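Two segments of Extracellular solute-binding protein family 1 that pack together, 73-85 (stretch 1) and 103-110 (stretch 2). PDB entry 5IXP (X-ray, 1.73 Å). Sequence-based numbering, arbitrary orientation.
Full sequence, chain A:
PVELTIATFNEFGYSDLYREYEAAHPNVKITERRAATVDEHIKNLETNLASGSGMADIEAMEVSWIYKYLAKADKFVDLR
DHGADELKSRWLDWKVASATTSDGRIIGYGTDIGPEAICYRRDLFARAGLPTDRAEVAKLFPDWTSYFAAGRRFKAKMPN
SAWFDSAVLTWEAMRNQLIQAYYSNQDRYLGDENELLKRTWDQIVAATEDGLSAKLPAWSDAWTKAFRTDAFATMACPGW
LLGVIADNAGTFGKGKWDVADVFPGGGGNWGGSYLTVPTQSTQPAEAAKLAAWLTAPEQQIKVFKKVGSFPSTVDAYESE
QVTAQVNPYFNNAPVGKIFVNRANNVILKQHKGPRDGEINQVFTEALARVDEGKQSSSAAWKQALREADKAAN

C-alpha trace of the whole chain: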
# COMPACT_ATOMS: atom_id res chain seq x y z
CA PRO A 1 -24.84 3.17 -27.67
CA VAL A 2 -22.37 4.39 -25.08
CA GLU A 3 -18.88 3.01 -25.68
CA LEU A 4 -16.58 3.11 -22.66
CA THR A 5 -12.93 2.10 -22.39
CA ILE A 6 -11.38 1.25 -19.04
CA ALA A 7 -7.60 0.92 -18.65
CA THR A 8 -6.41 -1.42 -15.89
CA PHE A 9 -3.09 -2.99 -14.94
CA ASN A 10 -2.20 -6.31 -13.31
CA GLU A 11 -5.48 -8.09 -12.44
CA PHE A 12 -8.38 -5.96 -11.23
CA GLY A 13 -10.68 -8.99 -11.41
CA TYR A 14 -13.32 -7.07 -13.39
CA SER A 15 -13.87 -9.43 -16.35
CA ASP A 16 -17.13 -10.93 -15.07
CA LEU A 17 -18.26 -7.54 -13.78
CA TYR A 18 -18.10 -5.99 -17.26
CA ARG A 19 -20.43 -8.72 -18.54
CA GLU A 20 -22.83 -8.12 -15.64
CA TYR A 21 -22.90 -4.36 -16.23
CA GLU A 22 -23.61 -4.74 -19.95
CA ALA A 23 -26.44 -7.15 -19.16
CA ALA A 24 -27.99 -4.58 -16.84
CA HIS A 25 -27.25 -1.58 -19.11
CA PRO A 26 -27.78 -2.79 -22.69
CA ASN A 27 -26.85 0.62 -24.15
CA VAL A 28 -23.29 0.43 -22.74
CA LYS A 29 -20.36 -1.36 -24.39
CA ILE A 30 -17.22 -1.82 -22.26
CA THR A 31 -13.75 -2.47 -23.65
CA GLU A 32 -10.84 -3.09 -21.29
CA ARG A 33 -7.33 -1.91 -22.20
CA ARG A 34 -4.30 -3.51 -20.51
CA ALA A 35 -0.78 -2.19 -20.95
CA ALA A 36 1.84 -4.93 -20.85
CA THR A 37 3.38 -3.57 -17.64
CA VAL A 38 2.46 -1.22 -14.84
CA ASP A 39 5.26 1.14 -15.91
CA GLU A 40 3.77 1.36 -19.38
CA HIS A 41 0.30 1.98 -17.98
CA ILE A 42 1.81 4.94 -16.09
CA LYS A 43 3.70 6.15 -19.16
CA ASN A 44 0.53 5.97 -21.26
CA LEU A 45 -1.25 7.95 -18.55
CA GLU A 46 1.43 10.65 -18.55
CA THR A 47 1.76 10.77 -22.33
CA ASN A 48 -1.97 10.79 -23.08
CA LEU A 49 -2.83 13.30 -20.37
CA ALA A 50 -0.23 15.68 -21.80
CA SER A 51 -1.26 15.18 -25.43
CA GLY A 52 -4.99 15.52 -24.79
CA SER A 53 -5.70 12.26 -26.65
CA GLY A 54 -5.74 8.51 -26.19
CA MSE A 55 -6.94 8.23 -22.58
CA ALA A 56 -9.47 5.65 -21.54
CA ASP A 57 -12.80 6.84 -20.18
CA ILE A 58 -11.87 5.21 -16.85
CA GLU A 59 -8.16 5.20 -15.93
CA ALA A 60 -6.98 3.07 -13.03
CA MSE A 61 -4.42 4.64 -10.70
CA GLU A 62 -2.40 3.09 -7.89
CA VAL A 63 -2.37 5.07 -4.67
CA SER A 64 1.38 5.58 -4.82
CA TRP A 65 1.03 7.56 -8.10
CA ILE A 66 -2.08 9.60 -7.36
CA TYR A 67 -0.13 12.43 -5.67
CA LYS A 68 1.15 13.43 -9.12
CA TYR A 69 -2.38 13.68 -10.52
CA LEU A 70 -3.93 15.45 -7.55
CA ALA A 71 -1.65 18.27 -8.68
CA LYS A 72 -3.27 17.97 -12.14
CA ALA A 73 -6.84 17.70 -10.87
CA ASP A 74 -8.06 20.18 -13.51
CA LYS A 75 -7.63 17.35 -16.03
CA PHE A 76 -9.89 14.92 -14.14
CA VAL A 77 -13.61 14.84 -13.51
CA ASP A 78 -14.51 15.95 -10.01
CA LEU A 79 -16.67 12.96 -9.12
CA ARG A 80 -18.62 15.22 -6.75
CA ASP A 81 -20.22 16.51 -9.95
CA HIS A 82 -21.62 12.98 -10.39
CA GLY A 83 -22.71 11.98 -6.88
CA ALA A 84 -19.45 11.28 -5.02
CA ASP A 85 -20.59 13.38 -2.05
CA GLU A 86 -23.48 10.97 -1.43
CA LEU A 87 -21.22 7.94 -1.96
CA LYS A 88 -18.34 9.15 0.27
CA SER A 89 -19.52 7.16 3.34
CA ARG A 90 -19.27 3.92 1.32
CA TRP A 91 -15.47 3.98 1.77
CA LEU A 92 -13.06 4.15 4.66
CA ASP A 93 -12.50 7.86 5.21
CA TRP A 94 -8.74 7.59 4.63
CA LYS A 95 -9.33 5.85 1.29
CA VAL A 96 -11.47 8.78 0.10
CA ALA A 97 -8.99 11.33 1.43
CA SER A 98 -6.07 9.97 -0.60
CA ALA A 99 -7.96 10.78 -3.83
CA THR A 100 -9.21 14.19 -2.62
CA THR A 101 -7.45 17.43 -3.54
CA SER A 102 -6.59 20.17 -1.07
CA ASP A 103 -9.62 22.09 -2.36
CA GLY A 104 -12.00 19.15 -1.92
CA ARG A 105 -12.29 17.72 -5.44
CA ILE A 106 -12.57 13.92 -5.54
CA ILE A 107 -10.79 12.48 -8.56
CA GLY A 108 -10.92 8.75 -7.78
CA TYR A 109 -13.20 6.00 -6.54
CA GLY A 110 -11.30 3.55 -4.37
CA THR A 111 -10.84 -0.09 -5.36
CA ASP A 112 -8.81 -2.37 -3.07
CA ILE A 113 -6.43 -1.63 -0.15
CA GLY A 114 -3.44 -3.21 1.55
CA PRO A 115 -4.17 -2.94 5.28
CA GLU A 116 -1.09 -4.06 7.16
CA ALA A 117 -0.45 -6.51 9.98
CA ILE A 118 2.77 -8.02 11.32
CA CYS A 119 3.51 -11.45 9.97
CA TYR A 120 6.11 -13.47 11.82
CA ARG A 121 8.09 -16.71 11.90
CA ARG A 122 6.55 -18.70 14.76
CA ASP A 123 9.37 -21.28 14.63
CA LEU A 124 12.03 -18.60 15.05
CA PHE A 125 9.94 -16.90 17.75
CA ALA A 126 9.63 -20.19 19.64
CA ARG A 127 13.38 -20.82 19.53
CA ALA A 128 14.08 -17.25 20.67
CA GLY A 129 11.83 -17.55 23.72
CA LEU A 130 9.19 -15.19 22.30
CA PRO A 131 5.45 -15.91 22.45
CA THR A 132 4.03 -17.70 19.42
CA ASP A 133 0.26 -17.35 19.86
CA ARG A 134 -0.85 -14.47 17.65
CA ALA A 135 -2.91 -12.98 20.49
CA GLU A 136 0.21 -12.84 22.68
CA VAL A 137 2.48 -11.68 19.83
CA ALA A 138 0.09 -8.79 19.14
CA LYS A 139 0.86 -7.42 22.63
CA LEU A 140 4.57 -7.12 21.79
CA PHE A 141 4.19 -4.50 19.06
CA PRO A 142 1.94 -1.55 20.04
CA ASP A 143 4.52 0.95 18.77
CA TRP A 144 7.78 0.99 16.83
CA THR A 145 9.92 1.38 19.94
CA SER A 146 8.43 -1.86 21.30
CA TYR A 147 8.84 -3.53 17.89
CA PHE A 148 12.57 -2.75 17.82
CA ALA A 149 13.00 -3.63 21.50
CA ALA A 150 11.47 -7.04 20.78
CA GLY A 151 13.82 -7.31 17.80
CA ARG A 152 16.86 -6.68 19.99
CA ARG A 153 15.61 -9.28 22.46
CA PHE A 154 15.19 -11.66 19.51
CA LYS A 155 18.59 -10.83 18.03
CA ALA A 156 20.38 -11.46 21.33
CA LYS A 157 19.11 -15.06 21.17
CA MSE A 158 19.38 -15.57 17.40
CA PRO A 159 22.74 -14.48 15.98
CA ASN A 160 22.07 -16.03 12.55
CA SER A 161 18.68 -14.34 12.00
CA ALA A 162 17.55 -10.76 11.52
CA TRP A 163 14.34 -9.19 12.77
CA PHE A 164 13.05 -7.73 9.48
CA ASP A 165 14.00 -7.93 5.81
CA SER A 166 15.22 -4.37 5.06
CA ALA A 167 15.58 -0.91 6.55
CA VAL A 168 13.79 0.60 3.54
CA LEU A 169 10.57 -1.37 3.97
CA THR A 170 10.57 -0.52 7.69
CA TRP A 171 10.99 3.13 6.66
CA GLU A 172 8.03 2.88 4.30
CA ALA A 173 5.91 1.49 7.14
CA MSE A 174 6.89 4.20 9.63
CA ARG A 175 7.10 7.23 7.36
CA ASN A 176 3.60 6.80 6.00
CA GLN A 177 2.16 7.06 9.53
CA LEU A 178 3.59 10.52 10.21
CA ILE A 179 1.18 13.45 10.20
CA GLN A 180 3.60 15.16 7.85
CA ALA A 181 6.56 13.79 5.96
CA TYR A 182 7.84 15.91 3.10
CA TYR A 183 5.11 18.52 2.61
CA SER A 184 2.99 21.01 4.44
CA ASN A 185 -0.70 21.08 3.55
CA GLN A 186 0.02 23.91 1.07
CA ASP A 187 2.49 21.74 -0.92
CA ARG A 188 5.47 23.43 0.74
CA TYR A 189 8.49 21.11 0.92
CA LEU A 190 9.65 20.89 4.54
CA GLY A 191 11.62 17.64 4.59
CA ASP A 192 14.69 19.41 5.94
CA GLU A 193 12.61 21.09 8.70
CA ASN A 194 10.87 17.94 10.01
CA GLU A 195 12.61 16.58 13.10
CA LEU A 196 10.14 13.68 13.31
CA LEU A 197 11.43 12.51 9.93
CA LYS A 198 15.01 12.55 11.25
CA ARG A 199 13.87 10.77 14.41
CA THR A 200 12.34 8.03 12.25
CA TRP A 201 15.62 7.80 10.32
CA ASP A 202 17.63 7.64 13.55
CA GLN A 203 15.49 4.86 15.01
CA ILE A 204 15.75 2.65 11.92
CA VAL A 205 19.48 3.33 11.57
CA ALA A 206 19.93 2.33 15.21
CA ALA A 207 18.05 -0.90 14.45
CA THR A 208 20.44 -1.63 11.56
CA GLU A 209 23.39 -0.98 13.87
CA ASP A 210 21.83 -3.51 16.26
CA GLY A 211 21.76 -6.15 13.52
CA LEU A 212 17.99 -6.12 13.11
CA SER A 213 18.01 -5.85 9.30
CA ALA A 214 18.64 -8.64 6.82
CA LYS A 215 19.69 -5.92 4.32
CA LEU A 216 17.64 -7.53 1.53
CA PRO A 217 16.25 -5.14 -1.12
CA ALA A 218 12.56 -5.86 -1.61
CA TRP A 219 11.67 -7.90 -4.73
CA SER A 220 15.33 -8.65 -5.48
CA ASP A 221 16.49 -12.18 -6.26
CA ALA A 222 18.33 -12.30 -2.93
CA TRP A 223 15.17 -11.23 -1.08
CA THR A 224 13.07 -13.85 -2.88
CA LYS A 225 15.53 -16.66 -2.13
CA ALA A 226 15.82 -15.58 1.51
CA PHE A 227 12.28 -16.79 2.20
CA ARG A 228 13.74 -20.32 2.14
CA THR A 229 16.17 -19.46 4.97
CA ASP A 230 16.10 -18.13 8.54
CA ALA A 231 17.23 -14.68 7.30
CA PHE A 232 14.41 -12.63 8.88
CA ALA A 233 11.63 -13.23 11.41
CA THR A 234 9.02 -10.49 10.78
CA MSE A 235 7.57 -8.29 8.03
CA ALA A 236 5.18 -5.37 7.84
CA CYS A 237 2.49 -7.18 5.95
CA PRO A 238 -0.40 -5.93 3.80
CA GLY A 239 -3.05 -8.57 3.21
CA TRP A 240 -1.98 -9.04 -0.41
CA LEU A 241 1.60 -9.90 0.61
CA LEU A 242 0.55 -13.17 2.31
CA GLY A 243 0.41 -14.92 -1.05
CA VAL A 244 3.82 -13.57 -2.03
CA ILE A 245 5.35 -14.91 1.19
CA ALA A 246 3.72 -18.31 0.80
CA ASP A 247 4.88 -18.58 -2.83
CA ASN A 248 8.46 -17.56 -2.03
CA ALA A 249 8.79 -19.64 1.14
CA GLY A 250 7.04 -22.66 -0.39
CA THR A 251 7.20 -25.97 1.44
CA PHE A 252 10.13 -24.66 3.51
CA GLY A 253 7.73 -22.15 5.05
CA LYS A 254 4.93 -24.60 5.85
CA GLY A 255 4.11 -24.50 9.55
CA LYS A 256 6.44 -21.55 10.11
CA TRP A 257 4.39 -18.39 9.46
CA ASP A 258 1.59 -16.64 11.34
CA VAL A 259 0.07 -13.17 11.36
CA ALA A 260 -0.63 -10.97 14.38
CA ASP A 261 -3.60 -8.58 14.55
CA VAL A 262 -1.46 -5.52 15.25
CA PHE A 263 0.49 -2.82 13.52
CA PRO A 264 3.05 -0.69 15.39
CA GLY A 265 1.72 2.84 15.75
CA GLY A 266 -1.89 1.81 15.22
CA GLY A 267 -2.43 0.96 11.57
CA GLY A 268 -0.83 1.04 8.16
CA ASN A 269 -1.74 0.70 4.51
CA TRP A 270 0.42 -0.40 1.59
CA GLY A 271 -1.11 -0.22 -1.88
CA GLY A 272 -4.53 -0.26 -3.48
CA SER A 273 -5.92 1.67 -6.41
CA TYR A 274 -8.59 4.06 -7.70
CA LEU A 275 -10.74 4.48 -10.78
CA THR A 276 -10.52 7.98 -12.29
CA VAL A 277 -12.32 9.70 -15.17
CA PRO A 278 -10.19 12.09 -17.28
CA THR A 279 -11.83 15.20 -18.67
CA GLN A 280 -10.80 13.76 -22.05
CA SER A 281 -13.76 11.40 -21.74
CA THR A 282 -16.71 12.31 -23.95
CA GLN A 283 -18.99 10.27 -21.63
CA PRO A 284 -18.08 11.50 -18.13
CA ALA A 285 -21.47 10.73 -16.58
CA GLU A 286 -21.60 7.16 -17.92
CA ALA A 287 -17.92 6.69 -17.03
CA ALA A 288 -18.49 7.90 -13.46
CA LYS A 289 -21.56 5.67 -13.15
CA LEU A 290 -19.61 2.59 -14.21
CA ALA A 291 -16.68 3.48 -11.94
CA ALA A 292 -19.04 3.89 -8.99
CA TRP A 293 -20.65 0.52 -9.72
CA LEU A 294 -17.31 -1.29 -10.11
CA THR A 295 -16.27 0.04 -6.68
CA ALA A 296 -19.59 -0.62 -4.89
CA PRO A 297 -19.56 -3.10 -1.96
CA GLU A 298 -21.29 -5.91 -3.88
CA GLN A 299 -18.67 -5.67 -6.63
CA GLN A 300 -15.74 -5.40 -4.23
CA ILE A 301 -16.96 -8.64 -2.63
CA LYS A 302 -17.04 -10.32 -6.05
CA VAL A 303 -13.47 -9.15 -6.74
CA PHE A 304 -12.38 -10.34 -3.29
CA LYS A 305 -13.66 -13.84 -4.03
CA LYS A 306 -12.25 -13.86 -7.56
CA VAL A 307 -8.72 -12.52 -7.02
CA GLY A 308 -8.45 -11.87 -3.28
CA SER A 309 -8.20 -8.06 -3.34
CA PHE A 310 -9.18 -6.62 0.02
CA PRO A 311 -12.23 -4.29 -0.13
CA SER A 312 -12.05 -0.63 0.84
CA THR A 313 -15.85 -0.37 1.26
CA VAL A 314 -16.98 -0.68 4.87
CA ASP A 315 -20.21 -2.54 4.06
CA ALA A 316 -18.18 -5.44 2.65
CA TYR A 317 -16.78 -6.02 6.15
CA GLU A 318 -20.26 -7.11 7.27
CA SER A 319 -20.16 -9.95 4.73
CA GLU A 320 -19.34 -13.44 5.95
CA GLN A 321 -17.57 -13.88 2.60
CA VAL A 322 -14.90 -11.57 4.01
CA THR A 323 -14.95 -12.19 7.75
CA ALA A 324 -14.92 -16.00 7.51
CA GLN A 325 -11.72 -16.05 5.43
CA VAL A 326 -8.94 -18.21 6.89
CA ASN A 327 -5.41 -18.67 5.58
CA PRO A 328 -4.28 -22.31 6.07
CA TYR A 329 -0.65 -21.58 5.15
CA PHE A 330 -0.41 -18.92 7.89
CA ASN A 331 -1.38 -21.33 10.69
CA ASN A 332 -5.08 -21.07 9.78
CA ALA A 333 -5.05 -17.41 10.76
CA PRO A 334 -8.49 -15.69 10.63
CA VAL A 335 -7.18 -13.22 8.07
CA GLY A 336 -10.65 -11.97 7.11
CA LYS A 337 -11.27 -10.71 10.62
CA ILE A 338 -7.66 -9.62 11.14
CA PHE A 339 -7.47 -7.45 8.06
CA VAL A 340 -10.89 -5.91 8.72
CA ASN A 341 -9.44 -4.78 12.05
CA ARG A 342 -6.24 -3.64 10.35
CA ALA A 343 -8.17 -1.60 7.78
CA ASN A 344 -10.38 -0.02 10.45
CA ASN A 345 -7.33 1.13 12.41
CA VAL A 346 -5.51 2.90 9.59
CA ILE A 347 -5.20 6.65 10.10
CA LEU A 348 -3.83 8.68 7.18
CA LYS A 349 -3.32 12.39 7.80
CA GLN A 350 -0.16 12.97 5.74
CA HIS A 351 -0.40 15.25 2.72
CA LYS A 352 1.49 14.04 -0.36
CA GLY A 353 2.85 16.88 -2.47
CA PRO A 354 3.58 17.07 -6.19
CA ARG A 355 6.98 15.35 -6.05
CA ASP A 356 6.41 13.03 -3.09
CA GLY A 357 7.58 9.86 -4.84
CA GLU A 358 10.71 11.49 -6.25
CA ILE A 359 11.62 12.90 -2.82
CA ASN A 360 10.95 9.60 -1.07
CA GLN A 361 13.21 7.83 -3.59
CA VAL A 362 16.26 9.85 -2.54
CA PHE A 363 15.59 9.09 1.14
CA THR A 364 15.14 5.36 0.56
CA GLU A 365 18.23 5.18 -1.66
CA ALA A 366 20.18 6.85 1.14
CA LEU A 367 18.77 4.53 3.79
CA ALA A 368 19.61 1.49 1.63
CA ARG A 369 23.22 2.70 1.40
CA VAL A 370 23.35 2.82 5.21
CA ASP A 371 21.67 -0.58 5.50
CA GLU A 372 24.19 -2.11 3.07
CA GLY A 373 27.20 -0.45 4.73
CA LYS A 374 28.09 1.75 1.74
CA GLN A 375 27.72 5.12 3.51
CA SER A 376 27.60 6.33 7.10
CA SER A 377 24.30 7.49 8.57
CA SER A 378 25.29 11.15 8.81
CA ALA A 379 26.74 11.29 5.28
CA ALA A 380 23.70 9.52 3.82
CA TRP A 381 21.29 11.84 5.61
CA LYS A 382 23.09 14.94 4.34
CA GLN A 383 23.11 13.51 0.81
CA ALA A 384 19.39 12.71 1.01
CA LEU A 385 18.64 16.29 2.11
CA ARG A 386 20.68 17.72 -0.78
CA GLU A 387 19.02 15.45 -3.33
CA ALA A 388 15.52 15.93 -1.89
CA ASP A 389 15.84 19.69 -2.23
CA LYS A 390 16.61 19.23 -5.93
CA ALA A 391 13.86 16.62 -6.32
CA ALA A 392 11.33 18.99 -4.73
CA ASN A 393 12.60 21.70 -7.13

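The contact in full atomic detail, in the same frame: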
# COMPACT_ATOMS: atom_id res chain seq x y z
N ALA A 73 -5.43 18.06 -11.02
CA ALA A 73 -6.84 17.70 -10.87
C ALA A 73 -7.73 18.39 -11.89
O ALA A 73 -8.84 17.89 -12.15
CB ALA A 73 -7.32 18.00 -9.46
N ASP A 74 -7.29 19.52 -12.46
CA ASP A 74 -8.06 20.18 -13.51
C ASP A 74 -8.35 19.25 -14.68
O ASP A 74 -9.33 19.45 -15.40
CB ASP A 74 -7.32 21.43 -14.01
CG ASP A 74 -7.55 22.65 -13.15
OD1 ASP A 74 -8.05 22.50 -12.01
OD2 ASP A 74 -7.20 23.77 -13.60
N LYS A 75 -7.50 18.25 -14.89
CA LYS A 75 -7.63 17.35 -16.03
C LYS A 75 -8.46 16.12 -15.72
O LYS A 75 -8.57 15.23 -16.57
CB LYS A 75 -6.25 16.95 -16.52
CG LYS A 75 -5.43 18.16 -16.91
CD LYS A 75 -4.25 17.79 -17.75
CE LYS A 75 -3.44 19.04 -18.05
NZ LYS A 75 -2.29 18.70 -18.93
N PHE A 76 -9.06 16.05 -14.53
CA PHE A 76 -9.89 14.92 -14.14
C PHE A 76 -11.27 15.41 -13.73
O PHE A 76 -11.43 16.52 -13.22
CB PHE A 76 -9.24 14.13 -13.00
CG PHE A 76 -7.99 13.42 -13.42
CD1 PHE A 76 -6.77 14.07 -13.40
CD2 PHE A 76 -8.05 12.11 -13.87
CE1 PHE A 76 -5.62 13.42 -13.81
CE2 PHE A 76 -6.90 11.46 -14.27
CZ PHE A 76 -5.68 12.11 -14.24
N VAL A 77 -12.26 14.56 -13.98
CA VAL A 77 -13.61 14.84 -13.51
C VAL A 77 -13.61 14.86 -11.99
O VAL A 77 -13.10 13.95 -11.34
CB VAL A 77 -14.58 13.79 -14.07
CG1 VAL A 77 -15.94 13.90 -13.38
CG2 VAL A 77 -14.72 13.96 -15.58
N ASP A 78 -14.15 15.94 -11.42
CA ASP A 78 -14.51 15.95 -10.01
C ASP A 78 -15.74 15.07 -9.84
O ASP A 78 -16.83 15.42 -10.29
CB ASP A 78 -14.76 17.38 -9.55
CG ASP A 78 -15.12 17.49 -8.08
OD1 ASP A 78 -15.07 16.46 -7.37
OD2 ASP A 78 -15.45 18.61 -7.63
N LEU A 79 -15.56 13.89 -9.22
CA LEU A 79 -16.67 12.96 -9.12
C LEU A 79 -17.79 13.49 -8.22
O LEU A 79 -18.90 12.95 -8.25
CB LEU A 79 -16.16 11.60 -8.63
CG LEU A 79 -15.12 10.98 -9.60
CD1 LEU A 79 -14.37 9.80 -8.98
CD2 LEU A 79 -15.76 10.57 -10.92
N ARG A 80 -17.53 14.55 -7.45
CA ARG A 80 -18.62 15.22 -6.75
C ARG A 80 -19.66 15.78 -7.71
O ARG A 80 -20.83 15.92 -7.35
CB ARG A 80 -18.07 16.33 -5.86
CG ARG A 80 -17.45 15.79 -4.61
CD ARG A 80 -16.18 16.51 -4.29
NE ARG A 80 -16.39 17.65 -3.42
CZ ARG A 80 -16.13 18.91 -3.75
NH1 ARG A 80 -15.64 19.21 -4.94
NH2 ARG A 80 -16.35 19.87 -2.87
N ASP A 81 -19.25 16.09 -8.95
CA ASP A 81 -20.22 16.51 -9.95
C ASP A 81 -21.10 15.36 -10.42
O ASP A 81 -22.02 15.60 -11.20
CB ASP A 81 -19.52 17.13 -11.16
CG ASP A 81 -18.84 18.45 -10.82
OD1 ASP A 81 -19.32 19.17 -9.92
OD2 ASP A 81 -17.82 18.77 -11.47
N HIS A 82 -20.85 14.13 -9.95
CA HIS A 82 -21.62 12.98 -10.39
C HIS A 82 -22.03 12.10 -9.21
O HIS A 82 -22.22 10.89 -9.38
CB HIS A 82 -20.84 12.16 -11.42
CG HIS A 82 -20.41 12.97 -12.59
ND1 HIS A 82 -21.21 13.15 -13.70
CD2 HIS A 82 -19.29 13.70 -12.82
CE1 HIS A 82 -20.60 13.94 -14.56
NE2 HIS A 82 -19.43 14.28 -14.05
N GLY A 83 -22.14 12.68 -8.02
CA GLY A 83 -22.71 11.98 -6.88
C GLY A 83 -21.73 11.47 -5.85
O GLY A 83 -22.17 10.82 -4.89
N ALA A 84 -20.43 11.76 -5.99
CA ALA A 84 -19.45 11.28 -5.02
C ALA A 84 -19.78 11.71 -3.59
O ALA A 84 -19.49 10.97 -2.64
CB ALA A 84 -18.06 11.78 -5.38
N ASP A 85 -20.36 12.90 -3.41
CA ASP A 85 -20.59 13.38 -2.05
C ASP A 85 -21.60 12.50 -1.32
O ASP A 85 -21.47 12.31 -0.10
CB ASP A 85 -21.05 14.84 -2.07
CG ASP A 85 -19.89 15.81 -2.05
OD1 ASP A 85 -18.90 15.56 -1.31
OD2 ASP A 85 -19.95 16.83 -2.76
N ASP A 103 -8.43 21.27 -2.24
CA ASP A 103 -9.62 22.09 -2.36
C ASP A 103 -10.91 21.28 -2.32
O ASP A 103 -11.99 21.85 -2.51
CB ASP A 103 -9.56 22.92 -3.64
CG ASP A 103 -9.30 22.08 -4.86
OD1 ASP A 103 -8.13 21.95 -5.27
OD2 ASP A 103 -10.28 21.52 -5.41
N GLY A 104 -10.83 19.96 -2.12
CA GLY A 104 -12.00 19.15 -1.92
C GLY A 104 -12.49 18.36 -3.11
O GLY A 104 -13.48 17.63 -2.98
N ARG A 105 -11.85 18.48 -4.28
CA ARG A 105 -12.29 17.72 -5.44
C ARG A 105 -11.91 16.25 -5.28
O ARG A 105 -10.82 15.93 -4.79
CB ARG A 105 -11.68 18.30 -6.71
CG ARG A 105 -12.25 19.67 -7.09
CD ARG A 105 -11.50 20.27 -8.27
NE ARG A 105 -10.17 20.74 -7.90
CZ ARG A 105 -9.24 21.13 -8.77
NH1 ARG A 105 -8.06 21.55 -8.35
NH2 ARG A 105 -9.50 21.08 -10.08
N ILE A 106 -12.80 15.36 -5.68
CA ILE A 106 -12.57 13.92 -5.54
C ILE A 106 -12.34 13.37 -6.94
O ILE A 106 -13.25 13.36 -7.77
CB ILE A 106 -13.75 13.22 -4.84
CG1 ILE A 106 -13.93 13.78 -3.43
CG2 ILE A 106 -13.51 11.71 -4.80
CD1 ILE A 106 -15.17 13.27 -2.74
N ILE A 107 -11.12 12.89 -7.20
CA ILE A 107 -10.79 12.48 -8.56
C ILE A 107 -10.76 10.97 -8.73
O ILE A 107 -10.58 10.50 -9.86
CB ILE A 107 -9.46 13.09 -9.04
CG1 ILE A 107 -8.27 12.57 -8.23
CG2 ILE A 107 -9.53 14.63 -9.00
CD1 ILE A 107 -6.92 12.88 -8.89
N GLY A 108 -10.94 10.20 -7.67
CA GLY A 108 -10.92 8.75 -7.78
C GLY A 108 -11.91 8.07 -6.86
O GLY A 108 -12.19 8.54 -5.75
N TYR A 109 -12.42 6.93 -7.34
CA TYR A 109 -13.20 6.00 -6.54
C TYR A 109 -12.33 4.81 -6.15
O TYR A 109 -11.75 4.15 -7.02
CB TYR A 109 -14.41 5.51 -7.34
CG TYR A 109 -15.55 6.50 -7.47
CD1 TYR A 109 -15.79 7.45 -6.47
CD2 TYR A 109 -16.40 6.46 -8.56
CE1 TYR A 109 -16.86 8.34 -6.57
CE2 TYR A 109 -17.47 7.35 -8.68
CZ TYR A 109 -17.69 8.29 -7.68
OH TYR A 109 -18.75 9.17 -7.79
N GLY A 110 -12.26 4.52 -4.86
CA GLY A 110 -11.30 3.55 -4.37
C GLY A 110 -11.68 2.10 -4.69
O GLY A 110 -12.83 1.68 -4.54
O HOH W 1 -11.77 11.60 -11.96
O HOH W 2 -20.60 8.61 -9.81

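The CA atoms of the two stretches come closest at Asp78 and Ile106, and there the polar groups of one backbone are answered by the other segment. The amide N of Leu79 donates to Ile106 O at 2.8 Å, while the amide N of Ile106 donates in turn to the carboxylate OD1 of Asp78 at 3.0 Å; both bonds are nearly straight. Ile106 thus has both its backbone polar groups satisfied by stretch 1, one of them by a side chain acting where a carbonyl might otherwise serve. Asp78 suits this place because its carboxylate can serve several donors. With chi1 at t, Asp78 OD1 also accepts from the amide N of Arg80 (3.1 Å), at the start of the 3-10 turn, and Asp78 OD2 forms a salt bridge with Arg80 NH1 (2.8 Å), whose hydrogen bond is weak.

The Arg80 side chain lies along stretch 2, its CD 3.6 Å from Ile106 CG1. The Arg80 guanidinium places a face over Gly104 O, so although Arg80 NE is only 2.9 Å from Gly104 O, the angle is too poor for a hydrogen bond. Gly104 itself has phi/psi of 100/-2, a conformation that favors glycine.

Toward the start of stretch 1, Arg105 reaches the first 3-10 segment. Arg105 NH2 donates to Asp74 OD1 at 2.8 Å, a salt bridge between the stretches. Within stretch 2, Arg105 NE donates to Asp103 OD2 (2.6 Å) and NH1 to Asp103 OD1 (3.1 Å), so each guanidinium nitrogen has a carboxylate partner. One face of the group covers Ala73 CB, 3.7 Å from Arg105 CZ; the small methyl lets the planar cation lie close.

Beside these polar contacts lies an apolar group of side chains. Ile107 CG2 packs against Phe76 CB at 4.0 Å and Ala73 CB at 4.1 Å. Leu79, buried and pointing toward stretch 2, sets CD1 3.6 Å from the centroid of the Tyr109 ring, almost on the ring normal, in a CH-pi contact. Ala84 CB lies at the ring edge, 3.8 Å from Tyr109 CE1, and also meets Ile106 CD1 at 4.2 Å.

Two waters serve groups that the direct bonds leave over. Water 1 O bridges the carbonyls Val77 O (2.8 Å) and Ile107 O (2.7 Å), while water 2 O donates to His82 O at 2.8 Å and hydrogen-bonds Tyr109 OH at 2.8 Å. Tyrosine therefore suits its position twice over: its ring offers a face to Leu79 and an edge to Ala84, and its hydroxyl finds a polar partner in water.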